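Local atomic coordinates of PbICP-C (Plasmodium berghei, PDB entry 3PNR), a protein that probably inhibits papain-like cysteine proteases, this being the C-terminal domain of a falstatin-type inhibitor from a malaria parasite. Residues B[74-79]-B[160-164]; B[81-86]-B[173-179]. All blocks are in the same frame, centred on the assembly; numbering follows the deposited sequence.

Contact 1. Residues B[74-79]-B[160-164]. With CD (cadmium ion), chain F.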
loop_
_atom_site.group_PDB
_atom_site.type_symbol
_atom_site.label_atom_id
_atom_site.label_comp_id
_atom_site.label_asym_id
_atom_site.label_seq_id
_atom_site.Cartn_x
_atom_site.Cartn_y
_atom_site.Cartn_z
ATOM N N ILE B 74 28.028 -0.621 5.801
ATOM C CA ILE B 74 28.897 -0.643 6.970
ATOM C C ILE B 74 30.114 0.225 6.650
ATOM O O ILE B 74 30.768 0.016 5.626
ATOM C CB ILE B 74 29.377 -2.074 7.282
ATOM C CG1 ILE B 74 28.212 -3.060 7.223
ATOM C CG2 ILE B 74 30.032 -2.131 8.656
ATOM C CD1 ILE B 74 27.373 -3.092 8.490
ATOM N N HIS B 75 30.410 1.204 7.502
ATOM C CA HIS B 75 31.542 2.108 7.263
ATOM C C HIS B 75 32.467 2.232 8.472
ATOM O O HIS B 75 32.039 2.091 9.619
ATOM C CB HIS B 75 31.056 3.511 6.876
ATOM C CG HIS B 75 30.033 3.521 5.782
ATOM N ND1 HIS B 75 30.372 3.540 4.446
ATOM C CD2 HIS B 75 28.680 3.518 5.827
ATOM C CE1 HIS B 75 29.270 3.544 3.714
ATOM N NE2 HIS B 75 28.231 3.529 4.529
ATOM N N LYS B 76 33.741 2.500 8.210
ATOM C CA LYS B 76 34.642 2.930 9.271
ATOM C C LYS B 76 34.522 4.438 9.393
ATOM O O LYS B 76 34.521 4.983 10.497
ATOM C CB LYS B 76 36.084 2.525 8.971
ATOM C CG LYS B 76 36.395 1.079 9.314
ATOM C CD LYS B 76 36.104 0.797 10.782
ATOM C CE LYS B 76 36.014 -0.696 11.063
ATOM N NZ LYS B 76 37.242 -1.422 10.638
ATOM N N ASP B 77 34.405 5.101 8.246
ATOM C CA ASP B 77 34.155 6.539 8.191
ATOM C C ASP B 77 32.732 6.872 8.631
ATOM O O ASP B 77 31.786 6.161 8.286
ATOM C CB ASP B 77 34.357 7.058 6.763
ATOM C CG ASP B 77 33.425 6.387 5.761
ATOM O OD1 ASP B 77 33.474 5.142 5.661
ATOM O OD2 ASP B 77 32.646 7.099 5.081
ATOM N N GLU B 78 32.584 7.953 9.388
ATOM C CA GLU B 78 31.262 8.491 9.671
ATOM C C GLU B 78 30.605 8.803 8.331
ATOM O O GLU B 78 31.129 9.607 7.555
ATOM C CB GLU B 78 31.365 9.758 10.515
ATOM C CG GLU B 78 30.029 10.379 10.872
ATOM C CD GLU B 78 30.181 11.679 11.640
ATOM O OE1 GLU B 78 31.018 12.518 11.233
ATOM O OE2 GLU B 78 29.465 11.861 12.651
ATOM N N PRO B 79 29.456 8.160 8.053
ATOM C CA PRO B 79 28.821 8.212 6.731
ATOM C C PRO B 79 28.043 9.508 6.488
ATOM O O PRO B 79 27.341 10.004 7.375
ATOM C CB PRO B 79 27.853 7.016 6.757
ATOM C CG PRO B 79 28.062 6.332 8.100
ATOM C CD PRO B 79 28.662 7.360 8.997
ATOM N N LYS B 160 35.321 0.021 15.598
ATOM C CA LYS B 160 34.166 0.914 15.536
ATOM C C LYS B 160 33.513 0.801 14.164
ATOM O O LYS B 160 34.188 0.882 13.135
ATOM C CB LYS B 160 34.576 2.362 15.802
ATOM C CG LYS B 160 35.143 2.605 17.185
ATOM C CD LYS B 160 34.172 2.159 18.265
ATOM C CE LYS B 160 34.700 2.509 19.648
ATOM N NZ LYS B 160 36.105 2.041 19.849
ATOM N N TYR B 161 32.200 0.610 14.150
ATOM C CA TYR B 161 31.488 0.370 12.900
ATOM C C TYR B 161 30.231 1.229 12.768
ATOM O O TYR B 161 29.418 1.307 13.693
ATOM C CB TYR B 161 31.127 -1.112 12.777
ATOM C CG TYR B 161 32.301 -2.050 12.974
ATOM C CD1 TYR B 161 33.143 -2.371 11.918
ATOM C CD2 TYR B 161 32.561 -2.617 14.215
ATOM C CE1 TYR B 161 34.211 -3.227 12.093
ATOM C CE2 TYR B 161 33.631 -3.477 14.399
ATOM C CZ TYR B 161 34.451 -3.775 13.334
ATOM O OH TYR B 161 35.516 -4.627 13.509
ATOM N N TYR B 162 30.092 1.880 11.614
ATOM C CA TYR B 162 28.880 2.620 11.270
ATOM C C TYR B 162 27.981 1.753 10.396
ATOM O O TYR B 162 28.279 1.526 9.218
ATOM C CB TYR B 162 29.219 3.916 10.525
ATOM C CG TYR B 162 29.785 4.999 11.405
ATOM C CD1 TYR B 162 28.963 5.725 12.256
ATOM C CD2 TYR B 162 31.140 5.298 11.385
ATOM C CE1 TYR B 162 29.474 6.717 13.062
ATOM C CE2 TYR B 162 31.660 6.285 12.186
ATOM C CZ TYR B 162 30.823 6.994 13.025
ATOM O OH TYR B 162 31.341 7.985 13.831
ATOM N N ILE B 163 26.893 1.264 10.984
ATOM C CA ILE B 163 25.909 0.463 10.263
ATOM C C ILE B 163 24.717 1.328 9.869
ATOM O O ILE B 163 24.093 1.963 10.723
ATOM C CB ILE B 163 25.412 -0.706 11.125
ATOM C CG1 ILE B 163 26.605 -1.431 11.754
ATOM C CG2 ILE B 163 24.558 -1.649 10.296
ATOM C CD1 ILE B 163 26.248 -2.737 12.414
ATOM N N VAL B 164 24.401 1.361 8.578
ATOM C CA VAL B 164 23.356 2.265 8.091
ATOM C C VAL B 164 22.087 1.565 7.592
ATOM O O VAL B 164 22.126 0.708 6.709
ATOM C CB VAL B 164 23.892 3.212 7.011
ATOM C CG1 VAL B 164 22.809 4.183 6.583
ATOM C CG2 VAL B 164 25.103 3.962 7.533
HETATM CD CD CD F . 32.344 4.796 3.774
HETATM O O HOH W 1 32.377 2.627 2.493
#

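Contact 2. Residues B[81-86]-B[173-179]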
loop_
_atom_site.group_PDB
_atom_site.type_symbol
_atom_site.label_atom_id
_atom_site.label_comp_id
_atom_site.label_asym_id
_atom_site.label_seq_id
_atom_site.Cartn_x
_atom_site.Cartn_y
_atom_site.Cartn_z
ATOM N N ILE B 81 24.967 11.003 4.678
ATOM C CA ILE B 81 23.728 10.421 4.163
ATOM C C ILE B 81 23.096 11.225 3.035
ATOM O O ILE B 81 22.647 12.351 3.248
ATOM C CB ILE B 81 22.678 10.253 5.278
ATOM C CG1 ILE B 81 23.241 9.403 6.416
ATOM C CG2 ILE B 81 21.417 9.616 4.725
ATOM C CD1 ILE B 81 23.801 8.082 5.957
ATOM N N ASN B 82 23.054 10.640 1.840
ATOM C CA ASN B 82 22.328 11.246 0.727
ATOM C C ASN B 82 21.315 10.302 0.073
ATOM O O ASN B 82 21.694 9.421 -0.703
ATOM C CB ASN B 82 23.286 11.805 -0.323
ATOM C CG ASN B 82 22.592 12.744 -1.293
ATOM O OD1 ASN B 82 21.568 13.350 -0.961
ATOM N ND2 ASN B 82 23.137 12.866 -2.500
ATOM N N PRO B 83 20.021 10.491 0.387
ATOM C CA PRO B 83 18.917 9.674 -0.138
ATOM C C PRO B 83 18.805 9.776 -1.654
ATOM O O PRO B 83 18.359 8.830 -2.307
ATOM C CB PRO B 83 17.680 10.281 0.533
ATOM C CG PRO B 83 18.207 10.962 1.769
ATOM C CD PRO B 83 19.551 11.490 1.363
ATOM N N GLU B 84 19.203 10.918 -2.202
ATOM C CA GLU B 84 19.314 11.068 -3.643
ATOM C C GLU B 84 20.034 9.852 -4.242
ATOM O O GLU B 84 19.746 9.440 -5.367
ATOM C CB GLU B 84 20.105 12.333 -3.974
ATOM C CG GLU B 84 19.659 13.045 -5.237
ATOM C CD GLU B 84 18.713 14.201 -4.952
ATOM O OE1 GLU B 84 18.632 14.631 -3.779
ATOM O OE2 GLU B 84 18.058 14.686 -5.901
ATOM N N ASN B 85 20.960 9.275 -3.476
ATOM C CA ASN B 85 21.836 8.224 -3.989
ATOM C C ASN B 85 21.494 6.809 -3.548
ATOM O O ASN B 85 22.258 5.875 -3.818
ATOM C CB ASN B 85 23.290 8.514 -3.622
ATOM C CG ASN B 85 23.841 9.718 -4.349
ATOM O OD1 ASN B 85 23.462 9.998 -5.490
ATOM N ND2 ASN B 85 24.744 10.444 -3.693
ATOM N N PHE B 86 20.365 6.647 -2.861
ATOM C CA PHE B 86 19.915 5.314 -2.480
ATOM C C PHE B 86 19.544 4.505 -3.718
ATOM O O PHE B 86 19.154 5.068 -4.745
ATOM C CB PHE B 86 18.701 5.368 -1.549
ATOM C CG PHE B 86 18.974 5.995 -0.213
ATOM C CD1 PHE B 86 20.265 6.307 0.179
ATOM C CD2 PHE B 86 17.930 6.243 0.671
ATOM C CE1 PHE B 86 20.511 6.877 1.416
ATOM C CE2 PHE B 86 18.169 6.812 1.914
ATOM C CZ PHE B 86 19.466 7.128 2.286
ATOM N N PRO B 173 13.048 8.159 -3.260
ATOM C CA PRO B 173 13.978 8.088 -2.126
ATOM C C PRO B 173 14.084 9.368 -1.301
ATOM O O PRO B 173 14.417 9.303 -0.123
ATOM C CB PRO B 173 15.316 7.782 -2.797
ATOM C CG PRO B 173 14.955 7.153 -4.087
ATOM C CD PRO B 173 13.723 7.849 -4.532
ATOM N N THR B 174 13.803 10.517 -1.899
ATOM C CA THR B 174 13.910 11.774 -1.161
ATOM C C THR B 174 12.655 12.049 -0.335
ATOM O O THR B 174 12.678 12.844 0.599
ATOM C CB THR B 174 14.183 12.951 -2.106
ATOM O OG1 THR B 174 13.317 12.855 -3.241
ATOM C CG2 THR B 174 15.629 12.919 -2.586
ATOM N N SER B 175 11.568 11.367 -0.677
ATOM C CA SER B 175 10.298 11.560 0.004
ATOM C C SER B 175 10.275 10.899 1.372
ATOM O O SER B 175 9.838 9.760 1.507
ATOM C CB SER B 175 9.143 11.016 -0.847
ATOM O OG SER B 175 9.180 11.527 -2.174
ATOM N N GLY B 176 10.753 11.616 2.383
ATOM C CA GLY B 176 10.575 11.216 3.770
ATOM C C GLY B 176 11.362 10.002 4.212
ATOM O O GLY B 176 10.848 9.156 4.949
ATOM N N ALA B 177 12.616 9.923 3.777
ATOM C CA ALA B 177 13.502 8.837 4.185
ATOM C C ALA B 177 13.961 8.980 5.638
ATOM O O ALA B 177 14.531 10.005 6.017
ATOM C CB ALA B 177 14.708 8.743 3.244
ATOM N N ASN B 178 13.690 7.952 6.443
ATOM C CA ASN B 178 14.141 7.897 7.831
ATOM C C ASN B 178 15.371 6.997 7.944
ATOM O O ASN B 178 15.278 5.774 7.789
ATOM C CB ASN B 178 13.042 7.356 8.754
ATOM C CG ASN B 178 11.896 8.334 8.951
ATOM O OD1 ASN B 178 11.653 8.801 10.064
ATOM N ND2 ASN B 178 11.174 8.636 7.876
ATOM N N THR B 179 16.522 7.598 8.234
ATOM C CA THR B 179 17.775 6.863 8.239
ATOM C C THR B 179 18.265 6.597 9.654
ATOM O O THR B 179 18.256 7.495 10.499
ATOM C CB THR B 179 18.830 7.623 7.448
ATOM O OG1 THR B 179 18.282 7.977 6.166
ATOM C CG2 THR B 179 20.081 6.780 7.263
#

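Contact 1. Residues B[74-79]-B[160-164]
His-75 and Tyr-162 form an antiparallel hydrogen-bonded pair that ties the end of strand 68-75 to strand 159-168. His-75 N donates to Tyr-162 O and Tyr-162 N to His-75 O, both over 2.8 Å. Packing is close where the chain then folds over the Tyr-162 ring. Glu-78 CA lies 3.7 Å from the Tyr-162 ring centroid and Pro-79 CD 3.9 Å from it, two CH-pi contacts on one face, while Lys-76 O meets the edge. Pro-79 CG continues onto Val-164 CG2 at 3.8 Å. On the other side of the sheet, facing strand 100-107, Ile-74 and Ile-163 lie alongside each other, with Ile-74 CD1 3.6 Å from Ile-163 CG2. At the margin the aliphatic chain of Lys-76 runs beside the Tyr-161 ring: its bend at chi2 (-57°) carries CE back to Tyr-161 CE1, and its ammonium group continues to a salt bridge with Glu-99. The loose side is the solvent side, where Lys-160 and the Glu-78 carboxylate lead off. There too, Asp-77 turns from the partner strand to grip a cadmium ion with both carboxylate oxygens, OD1 at 2.2 Å being the nearer; His-75 ND1, 2.4 Å from the metal, and a water join in. The arrangement is an edge strand paired in one sheet of a chagasin-like, immunoglobulin-type beta sandwich, with a surface cadmium site where that strand ends.

Contact 2. Residues B[81-86]-B[173-179]
The loop joining strands 159-168 and 178-186 probably corresponds to one of the three loops that chagasin-type inhibitors insert into the protease cleft, and its residues Pro-173 and Thr-174 lean on the 3-10 turn 83-85. The two prolines meet by ring carbon against carbonyl, in both directions: Pro-173 CB approaches Pro-83 O at 3.3 Å, and Pro-83 CB lies 3.5 Å from Pro-173 O. Pro-83 O also accepts the backbone N-H of Phe-86, a bond that closes the turn. Farther out, on the solvent side, the Glu-84 chain bends at chi2 (97°) and brings OE1 to 3.7 Å from the methyl CG2 of Thr-174. No hydrogen bond joins the two segments, so what holds them is van der Waals packing at one end of the immunoglobulin-like sandwich, where the loop passes into strand 178-186. The Phe-86 ring lies between the turn and the start of that strand. Pro-83 CA stands over the centre of one face, and Ala-177 CB comes to 4.2 Å from Phe-86 CE2; Tyr-168 makes an edge-to-face contact with the same ring. Thr-179 OG1 lies at the ring edge, 4.1 Å from Phe-86 CZ, but its polar partner is Ser-166 OG. Thr-179 and Ile-81 meet tip to tip, both branches of the threonine facing the isoleucine: Ile-81 CG2 is 3.8 Å from Thr-179 OG1 and 4.0 Å from Thr-179 CG2.

How the contacts relate
Strands 159-168 and 178-186 are neighbours in one sheet and follow each other in the chain, and the two contacts sit along the same sheet with centres about 17 Å apart. Val-164 of contact 1 is the joint between them, packing against two residues of contact 2: Val-164 CG1 is 3.8 Å from Thr-179 CG2, and Val-164 CG1 is 4.1 Å from Ile-81 CD1. The chain leaves contact 1 at Pro-79 and enters contact 2 at Ile-81, whose side chain is about 9 Å from the cadmium ion bound by His-75 and Asp-77. The metal thus belongs to contact 1, while the loop that probably faces the target protease belongs to contact 2.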